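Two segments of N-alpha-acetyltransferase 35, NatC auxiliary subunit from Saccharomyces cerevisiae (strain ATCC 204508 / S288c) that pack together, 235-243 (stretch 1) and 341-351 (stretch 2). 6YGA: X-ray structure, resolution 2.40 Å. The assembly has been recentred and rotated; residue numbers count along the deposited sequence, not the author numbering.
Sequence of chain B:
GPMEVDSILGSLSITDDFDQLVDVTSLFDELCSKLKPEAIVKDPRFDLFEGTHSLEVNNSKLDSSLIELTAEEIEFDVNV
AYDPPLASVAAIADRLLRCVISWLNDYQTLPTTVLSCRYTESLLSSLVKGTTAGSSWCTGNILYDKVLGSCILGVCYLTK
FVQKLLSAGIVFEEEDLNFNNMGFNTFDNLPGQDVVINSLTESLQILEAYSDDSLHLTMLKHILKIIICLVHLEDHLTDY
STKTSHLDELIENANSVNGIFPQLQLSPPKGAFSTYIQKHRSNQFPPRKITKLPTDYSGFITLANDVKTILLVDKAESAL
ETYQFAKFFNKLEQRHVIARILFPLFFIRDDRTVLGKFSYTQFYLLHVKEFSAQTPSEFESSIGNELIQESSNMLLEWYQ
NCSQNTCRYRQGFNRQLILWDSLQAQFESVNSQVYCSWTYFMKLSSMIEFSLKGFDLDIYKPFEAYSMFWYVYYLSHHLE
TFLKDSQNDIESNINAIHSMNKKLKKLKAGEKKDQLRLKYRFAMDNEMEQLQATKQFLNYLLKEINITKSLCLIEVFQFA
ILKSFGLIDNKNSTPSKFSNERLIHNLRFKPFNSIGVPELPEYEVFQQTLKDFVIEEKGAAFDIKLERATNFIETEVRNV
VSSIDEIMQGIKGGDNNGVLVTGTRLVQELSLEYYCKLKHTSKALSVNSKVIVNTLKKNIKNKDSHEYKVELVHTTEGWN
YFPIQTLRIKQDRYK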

ATOM      1  N   ASP B 235      -6.747   1.325  25.584  1.00 49.99           N
ATOM      2  CA  ASP B 235      -7.751   0.585  26.345  1.00 50.87           C
ATOM      3  C   ASP B 235      -8.469  -0.442  25.477  1.00 51.10           C
ATOM      4  O   ASP B 235      -8.922  -1.473  25.985  1.00 50.80           O
ATOM      5  CB  ASP B 235      -8.771   1.545  26.968  1.00 52.31           C
ATOM      6  CG  ASP B 235      -8.142   2.541  27.932  1.00 57.11           C
ATOM      7  OD1 ASP B 235      -7.072   2.245  28.506  1.00 58.17           O
ATOM      8  OD2 ASP B 235      -8.731   3.626  28.120  1.00 59.34           O
ATOM      9  N   HIS B 236      -8.576  -0.189  24.170  1.00 49.44           N
ATOM     10  CA  HIS B 236      -9.321  -1.095  23.304  1.00 51.42           C
ATOM     11  C   HIS B 236      -8.577  -2.398  23.041  1.00 53.35           C
ATOM     12  O   HIS B 236      -9.192  -3.359  22.567  1.00 53.52           O
ATOM     13  CB  HIS B 236      -9.662  -0.397  21.988  1.00 49.19           C
ATOM     14  CG  HIS B 236     -10.410   0.885  22.172  1.00 49.71           C
ATOM     15  ND1 HIS B 236     -11.639   0.946  22.796  1.00 50.53           N
ATOM     16  CD2 HIS B 236     -10.097   2.157  21.833  1.00 48.92           C
ATOM     17  CE1 HIS B 236     -12.053   2.200  22.827  1.00 49.94           C
ATOM     18  NE2 HIS B 236     -11.137   2.955  22.248  1.00 49.07           N
ATOM     19  N   LEU B 237      -7.282  -2.461  23.347  1.00 56.43           N
ATOM     20  CA  LEU B 237      -6.521  -3.701  23.245  1.00 57.46           C
ATOM     21  C   LEU B 237      -6.189  -4.310  24.599  1.00 58.47           C
ATOM     22  O   LEU B 237      -6.270  -5.532  24.756  1.00 58.32           O
ATOM     23  CB  LEU B 237      -5.221  -3.473  22.471  1.00 58.65           C
ATOM     24  CG  LEU B 237      -5.324  -3.422  20.948  1.00 60.63           C
ATOM     25  CD1 LEU B 237      -3.963  -3.691  20.339  1.00 63.26           C
ATOM     26  CD2 LEU B 237      -6.357  -4.415  20.434  1.00 60.65           C
ATOM     27  N   THR B 238      -5.809  -3.490  25.581  1.00 60.48           N
ATOM     28  CA  THR B 238      -5.435  -4.030  26.885  1.00 63.00           C
ATOM     29  C   THR B 238      -6.633  -4.655  27.587  1.00 64.51           C
ATOM     30  O   THR B 238      -6.526  -5.746  28.158  1.00 68.04           O
ATOM     31  CB  THR B 238      -4.820  -2.936  27.758  1.00 61.45           C
ATOM     32  OG1 THR B 238      -5.806  -1.937  28.044  1.00 61.13           O
ATOM     33  CG2 THR B 238      -3.640  -2.286  27.052  1.00 58.08           C
ATOM     34  N   ASP B 239      -7.781  -3.980  27.550  1.00 63.46           N
ATOM     35  CA  ASP B 239      -8.994  -4.464  28.191  1.00 64.97           C
ATOM     36  C   ASP B 239     -10.107  -4.768  27.201  1.00 60.40           C
ATOM     37  O   ASP B 239     -11.184  -5.207  27.622  1.00 59.44           O
ATOM     38  CB  ASP B 239      -9.490  -3.440  29.223  1.00 70.47           C
ATOM     39  CG  ASP B 239      -8.374  -2.909  30.106  1.00 75.08           C
ATOM     40  OD1 ASP B 239      -7.539  -3.715  30.567  1.00 77.94           O
ATOM     41  OD2 ASP B 239      -8.331  -1.681  30.334  1.00 76.00           O
ATOM     42  N   TYR B 240      -9.879  -4.552  25.902  1.00 56.37           N
ATOM     43  CA  TYR B 240     -10.893  -4.768  24.867  1.00 54.04           C
ATOM     44  C   TYR B 240     -12.161  -3.977  25.172  1.00 56.05           C
ATOM     45  O   TYR B 240     -13.282  -4.450  24.972  1.00 58.18           O
ATOM     46  CB  TYR B 240     -11.191  -6.258  24.682  1.00 52.57           C
ATOM     47  CG  TYR B 240      -9.973  -7.044  24.249  1.00 49.07           C
ATOM     48  CD1 TYR B 240      -9.435  -6.877  22.980  1.00 44.77           C
ATOM     49  CD2 TYR B 240      -9.350  -7.936  25.113  1.00 49.18           C
ATOM     50  CE1 TYR B 240      -8.313  -7.581  22.579  1.00 42.90           C
ATOM     51  CE2 TYR B 240      -8.228  -8.647  24.720  1.00 47.48           C
ATOM     52  CZ  TYR B 240      -7.715  -8.465  23.452  1.00 45.13           C
ATOM     53  OH  TYR B 240      -6.600  -9.169  23.057  1.00 46.07           O
ATOM     54  N   SER B 241     -11.972  -2.755  25.661  1.00 56.36           N
ATOM     55  CA  SER B 241     -13.091  -1.897  26.012  1.00 56.17           C
ATOM     56  C   SER B 241     -13.828  -1.438  24.760  1.00 53.84           C
ATOM     57  O   SER B 241     -13.214  -1.100  23.744  1.00 50.80           O
ATOM     58  CB  SER B 241     -12.593  -0.688  26.805  1.00 56.42           C
ATOM     59  OG  SER B 241     -13.636   0.239  27.043  1.00 59.47           O
ATOM     60  N   THR B 242     -15.154  -1.442  24.836  1.00 53.82           N
ATOM     61  CA  THR B 242     -15.996  -0.933  23.764  1.00 53.77           C
ATOM     62  C   THR B 242     -16.569   0.441  24.080  1.00 54.74           C
ATOM     63  O   THR B 242     -17.377   0.953  23.301  1.00 53.56           O
ATOM     64  CB  THR B 242     -17.139  -1.911  23.471  1.00 53.52           C
ATOM     65  OG1 THR B 242     -17.926  -2.098  24.653  1.00 53.15           O
ATOM     66  CG2 THR B 242     -16.585  -3.253  23.014  1.00 54.50           C
ATOM     67  N   LYS B 243     -16.173   1.045  25.198  1.00 56.61           N
ATOM     68  CA  LYS B 243     -16.726   2.332  25.592  1.00 59.30           C
ATOM     69  C   LYS B 243     -16.229   3.436  24.667  1.00 58.72           C
ATOM     70  O   LYS B 243     -15.089   3.413  24.195  1.00 57.37           O
ATOM     71  CB  LYS B 243     -16.364   2.642  27.044  1.00 61.75           C
ATOM     72  CG  LYS B 243     -16.870   1.601  28.026  1.00 64.78           C
ATOM     73  CD  LYS B 243     -16.307   1.824  29.416  1.00 69.12           C
ATOM     74  CE  LYS B 243     -16.716   0.696  30.349  1.00 73.37           C
ATOM     75  NZ  LYS B 243     -16.114   0.829  31.704  1.00 75.93           N
ATOM     76  N   ILE B 341      -5.175  -1.334  11.924  1.00 41.99           N
ATOM     77  CA  ILE B 341      -4.387  -2.232  12.762  1.00 43.55           C
ATOM     78  C   ILE B 341      -5.235  -2.758  13.907  1.00 44.17           C
ATOM     79  O   ILE B 341      -5.113  -3.921  14.311  1.00 45.34           O
ATOM     80  CB  ILE B 341      -3.129  -1.518  13.286  1.00 46.05           C
ATOM     81  CG1 ILE B 341      -2.287  -0.985  12.128  1.00 47.18           C
ATOM     82  CG2 ILE B 341      -2.304  -2.457  14.166  1.00 45.98           C
ATOM     83  CD1 ILE B 341      -1.084  -0.169  12.577  1.00 47.51           C
ATOM     84  N   LEU B 342      -6.115  -1.911  14.441  1.00 44.93           N
ATOM     85  CA  LEU B 342      -6.855  -2.261  15.647  1.00 48.03           C
ATOM     86  C   LEU B 342      -7.815  -3.419  15.400  1.00 49.48           C
ATOM     87  O   LEU B 342      -7.958  -4.304  16.254  1.00 50.35           O
ATOM     88  CB  LEU B 342      -7.609  -1.034  16.162  1.00 50.17           C
ATOM     89  CG  LEU B 342      -8.130  -1.120  17.595  1.00 54.05           C
ATOM     90  CD1 LEU B 342      -6.971  -1.305  18.554  1.00 55.89           C
ATOM     91  CD2 LEU B 342      -8.925   0.128  17.940  1.00 54.33           C
ATOM     92  N   PHE B 343      -8.461  -3.442  14.232  1.00 46.71           N
ATOM     93  CA  PHE B 343      -9.506  -4.432  13.983  1.00 45.77           C
ATOM     94  C   PHE B 343      -9.010  -5.871  14.101  1.00 44.32           C
ATOM     95  O   PHE B 343      -9.606  -6.636  14.879  1.00 46.21           O
ATOM     96  CB  PHE B 343     -10.162  -4.159  12.624  1.00 44.11           C
ATOM     97  CG  PHE B 343     -10.921  -5.329  12.080  1.00 43.19           C
ATOM     98  CD1 PHE B 343     -12.132  -5.714  12.637  1.00 40.22           C
ATOM     99  CD2 PHE B 343     -10.423  -6.047  11.010  1.00 43.05           C
ATOM    100  CE1 PHE B 343     -12.824  -6.796  12.135  1.00 38.09           C
ATOM    101  CE2 PHE B 343     -11.111  -7.128  10.501  1.00 38.67           C
ATOM    102  CZ  PHE B 343     -12.313  -7.504  11.063  1.00 36.07           C
ATOM    103  N   PRO B 344      -7.949  -6.310  13.407  1.00 43.64           N
ATOM    104  CA  PRO B 344      -7.538  -7.715  13.579  1.00 46.55           C
ATOM    105  C   PRO B 344      -7.089  -8.044  14.992  1.00 48.63           C
ATOM    106  O   PRO B 344      -7.335  -9.161  15.462  1.00 50.83           O
ATOM    107  CB  PRO B 344      -6.401  -7.877  12.559  1.00 44.84           C
ATOM    108  CG  PRO B 344      -6.639  -6.803  11.558  1.00 42.63           C
ATOM    109  CD  PRO B 344      -7.132  -5.649  12.374  1.00 42.26           C
ATOM    110  N   LEU B 345      -6.449  -7.102  15.692  1.00 48.72           N
ATOM    111  CA  LEU B 345      -6.044  -7.359  17.071  1.00 48.45           C
ATOM    112  C   LEU B 345      -7.242  -7.378  18.012  1.00 47.85           C
ATOM    113  O   LEU B 345      -7.260  -8.151  18.976  1.00 47.72           O
ATOM    114  CB  LEU B 345      -5.030  -6.309  17.522  1.00 50.10           C
ATOM    115  CG  LEU B 345      -3.750  -6.278  16.690  1.00 50.56           C
ATOM    116  CD1 LEU B 345      -2.852  -5.122  17.107  1.00 50.95           C
ATOM    117  CD2 LEU B 345      -3.028  -7.607  16.823  1.00 49.52           C
ATOM    118  N   PHE B 346      -8.241  -6.535  17.747  1.00 47.25           N
ATOM    119  CA  PHE B 346      -9.477  -6.539  18.518  1.00 45.01           C
ATOM    120  C   PHE B 346     -10.351  -7.739  18.175  1.00 44.83           C
ATOM    121  O   PHE B 346     -11.073  -8.246  19.040  1.00 45.20           O
ATOM    122  CB  PHE B 346     -10.237  -5.235  18.261  1.00 43.16           C
ATOM    123  CG  PHE B 346     -11.473  -5.066  19.097  1.00 45.08           C
ATOM    124  CD1 PHE B 346     -11.391  -4.526  20.368  1.00 47.12           C
ATOM    125  CD2 PHE B 346     -12.717  -5.424  18.604  1.00 47.39           C
ATOM    126  CE1 PHE B 346     -12.522  -4.361  21.141  1.00 48.83           C
ATOM    127  CE2 PHE B 346     -13.854  -5.261  19.372  1.00 50.23           C
ATOM    128  CZ  PHE B 346     -13.755  -4.728  20.644  1.00 50.80           C
ATOM    129  N   PHE B 347     -10.288  -8.206  16.928  1.00 43.45           N
ATOM    130  CA  PHE B 347     -11.117  -9.319  16.479  1.00 45.26           C
ATOM    131  C   PHE B 347     -10.509 -10.661  16.876  1.00 48.62           C
ATOM    132  O   PHE B 347     -11.224 -11.558  17.335  1.00 51.62           O
ATOM    133  CB  PHE B 347     -11.307  -9.230  14.963  1.00 44.55           C
ATOM    134  CG  PHE B 347     -12.342 -10.165  14.413  1.00 47.16           C
ATOM    135  CD1 PHE B 347     -13.686  -9.975  14.689  1.00 46.96           C
ATOM    136  CD2 PHE B 347     -11.974 -11.215  13.589  1.00 47.89           C
ATOM    137  CE1 PHE B 347     -14.642 -10.834  14.171  1.00 46.84           C
ATOM    138  CE2 PHE B 347     -12.924 -12.073  13.068  1.00 47.33           C
ATOM    139  CZ  PHE B 347     -14.259 -11.881  13.360  1.00 45.84           C
ATOM    140  N   ILE B 348      -9.198 -10.808  16.710  1.00 47.48           N
ATOM    141  CA  ILE B 348      -8.465 -12.020  17.058  1.00 49.11           C
ATOM    142  C   ILE B 348      -7.615 -11.683  18.273  1.00 53.21           C
ATOM    143  O   ILE B 348      -6.628 -10.944  18.161  1.00 54.78           O
ATOM    144  CB  ILE B 348      -7.604 -12.512  15.889  1.00 46.96           C
ATOM    145  CG1 ILE B 348      -8.464 -12.659  14.632  1.00 46.88           C
ATOM    146  CG2 ILE B 348      -6.914 -13.819  16.237  1.00 47.02           C
ATOM    147  CD1 ILE B 348      -7.685 -13.033  13.394  1.00 47.58           C
ATOM    148  N   ARG B 349      -7.979 -12.232  19.430  1.00 54.30           N
ATOM    149  CA  ARG B 349      -7.529 -11.711  20.711  1.00 56.67           C
ATOM    150  C   ARG B 349      -6.410 -12.564  21.316  1.00 62.91           C
ATOM    151  O   ARG B 349      -5.934 -13.536  20.724  1.00 65.79           O
ATOM    152  CB  ARG B 349      -8.719 -11.590  21.662  1.00 54.07           C
ATOM    153  CG  ARG B 349      -9.756 -10.590  21.181  1.00 52.95           C
ATOM    154  CD  ARG B 349     -10.839 -10.338  22.209  1.00 54.80           C
ATOM    155  NE  ARG B 349     -11.740  -9.287  21.751  1.00 57.37           N
ATOM    156  CZ  ARG B 349     -12.814  -8.869  22.413  1.00 60.95           C
ATOM    157  NH1 ARG B 349     -13.139  -9.412  23.579  1.00 62.98           N
ATOM    158  NH2 ARG B 349     -13.565  -7.902  21.904  1.00 61.09           N
ATOM    159  N   ASP B 350      -5.994 -12.181  22.528  1.00 67.00           N
ATOM    160  CA  ASP B 350      -4.799 -12.762  23.137  1.00 71.62           C
ATOM    161  C   ASP B 350      -4.982 -14.240  23.451  1.00 72.22           C
ATOM    162  O   ASP B 350      -4.073 -15.045  23.219  1.00 74.41           O
ATOM    163  CB  ASP B 350      -4.436 -11.998  24.411  1.00 76.93           C
ATOM    164  CG  ASP B 350      -3.869 -10.627  24.128  1.00 81.11           C
ATOM    165  OD1 ASP B 350      -3.187 -10.465  23.095  1.00 84.37           O
ATOM    166  OD2 ASP B 350      -4.102  -9.711  24.944  1.00 84.73           O
ATOM    167  N   ASP B 351      -6.142 -14.615  23.990  1.00 71.57           N
ATOM    168  CA  ASP B 351      -6.394 -15.986  24.418  1.00 72.81           C
ATOM    169  C   ASP B 351      -6.748 -16.918  23.265  1.00 70.73           C
ATOM    170  O   ASP B 351      -7.407 -17.939  23.496  1.00 72.70           O
ATOM    171  CB  ASP B 351      -7.501 -16.008  25.474  1.00 74.73           C
ATOM    172  CG  ASP B 351      -8.753 -15.287  25.021  1.00 76.20           C
ATOM    173  OD1 ASP B 351      -8.668 -14.493  24.061  1.00 76.20           O
ATOM    174  OD2 ASP B 351      -9.820 -15.507  25.631  1.00 77.67           O
TER
HETATM  175  O   HOH W   1     -15.236  -7.191  24.723  1.00 68.08           O

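The contact is small, 489 Å² summed over both sides, and it grades from greasy to polar along stretch 2: leucines first, an aromatic ring in the middle, then an arginine and an aspartate just past the helix end.

Ile-341 takes no part, so the packing opens with Leu-342. Its CA-to-CB bond points sideways, but chi1 t and chi2 p bring the methyls nearer to the other stretch: Leu-342 CD1 lies 3.6 Å from Leu-237 CG, and Leu-342 CD2 lies 4.1 Å from His-236 CB. Phe-343 points away and Pro-344 is out of reach. The proline has no N-H to give, and the helix kinks there, yet it resumes the pattern cleanly, with Phe-346 N bonded to Leu-342 O at 2.7 Å.

Leu-345, three residues, close to one helical turn, on from Leu-342, touches the same residue: Leu-345 CD1 is 3.7 Å from Leu-237 CD1. Leu-237 points sideways from its backbone, but its end comes nearer and meets both Leu-342 and Leu-345. Branched apolar side chains suit such methyl-to-methyl packing.

Phe-346 is the buried centre. With chi1 t, the end of its side chain comes nearer to stretch 1. His-236 O sits 3.3 Å from Phe-346 CD1 near the ring plane, where the aromatic hydrogens carry slight positive charge, and Thr-242 CG2 lies at the edge as well, 4.0 Å from Phe-346 CZ. Tyr-240 CD1 packs 4.0 Å from Phe-346 CD1. The turn that packs on this ring is braced from within by His-236 ND1, which donates to Ser-241 O at 2.8 Å.

Phe-347 and Ile-348 point away, and Ile-348 leaves helical geometry. The chain then delivers Arg-349, whose long side chain runs across Tyr-240. Arg-349 CD lies 3.6 Å from the Tyr-240 ring centroid, nearly on the ring normal, while the guanidinium lies flat on the ring, planes at 8°, with Arg-349 CZ off-centre at 4.4 Å from that centroid. Arginine fits because it offers both methylene and flat cation to one aromatic face. Arg-349 NE donates to Phe-346 O at 3.0 Å, tying the side chain back to the helix end. A water accepts from Arg-349 NH1 at 3.3 Å and donates weakly to Tyr-240 O at 3.4 Å.

Tyr-240, with positive phi just after its own helix, gives up 122 Å² to this contact, and its hydroxyl finishes the job: Asp-350 N donates to Tyr-240 OH at 3.1 Å. Asp-350 OD2 stands 3.2 Å from the same Tyr-240 OH, and Asp-350 is exposed, which suits a charged residue.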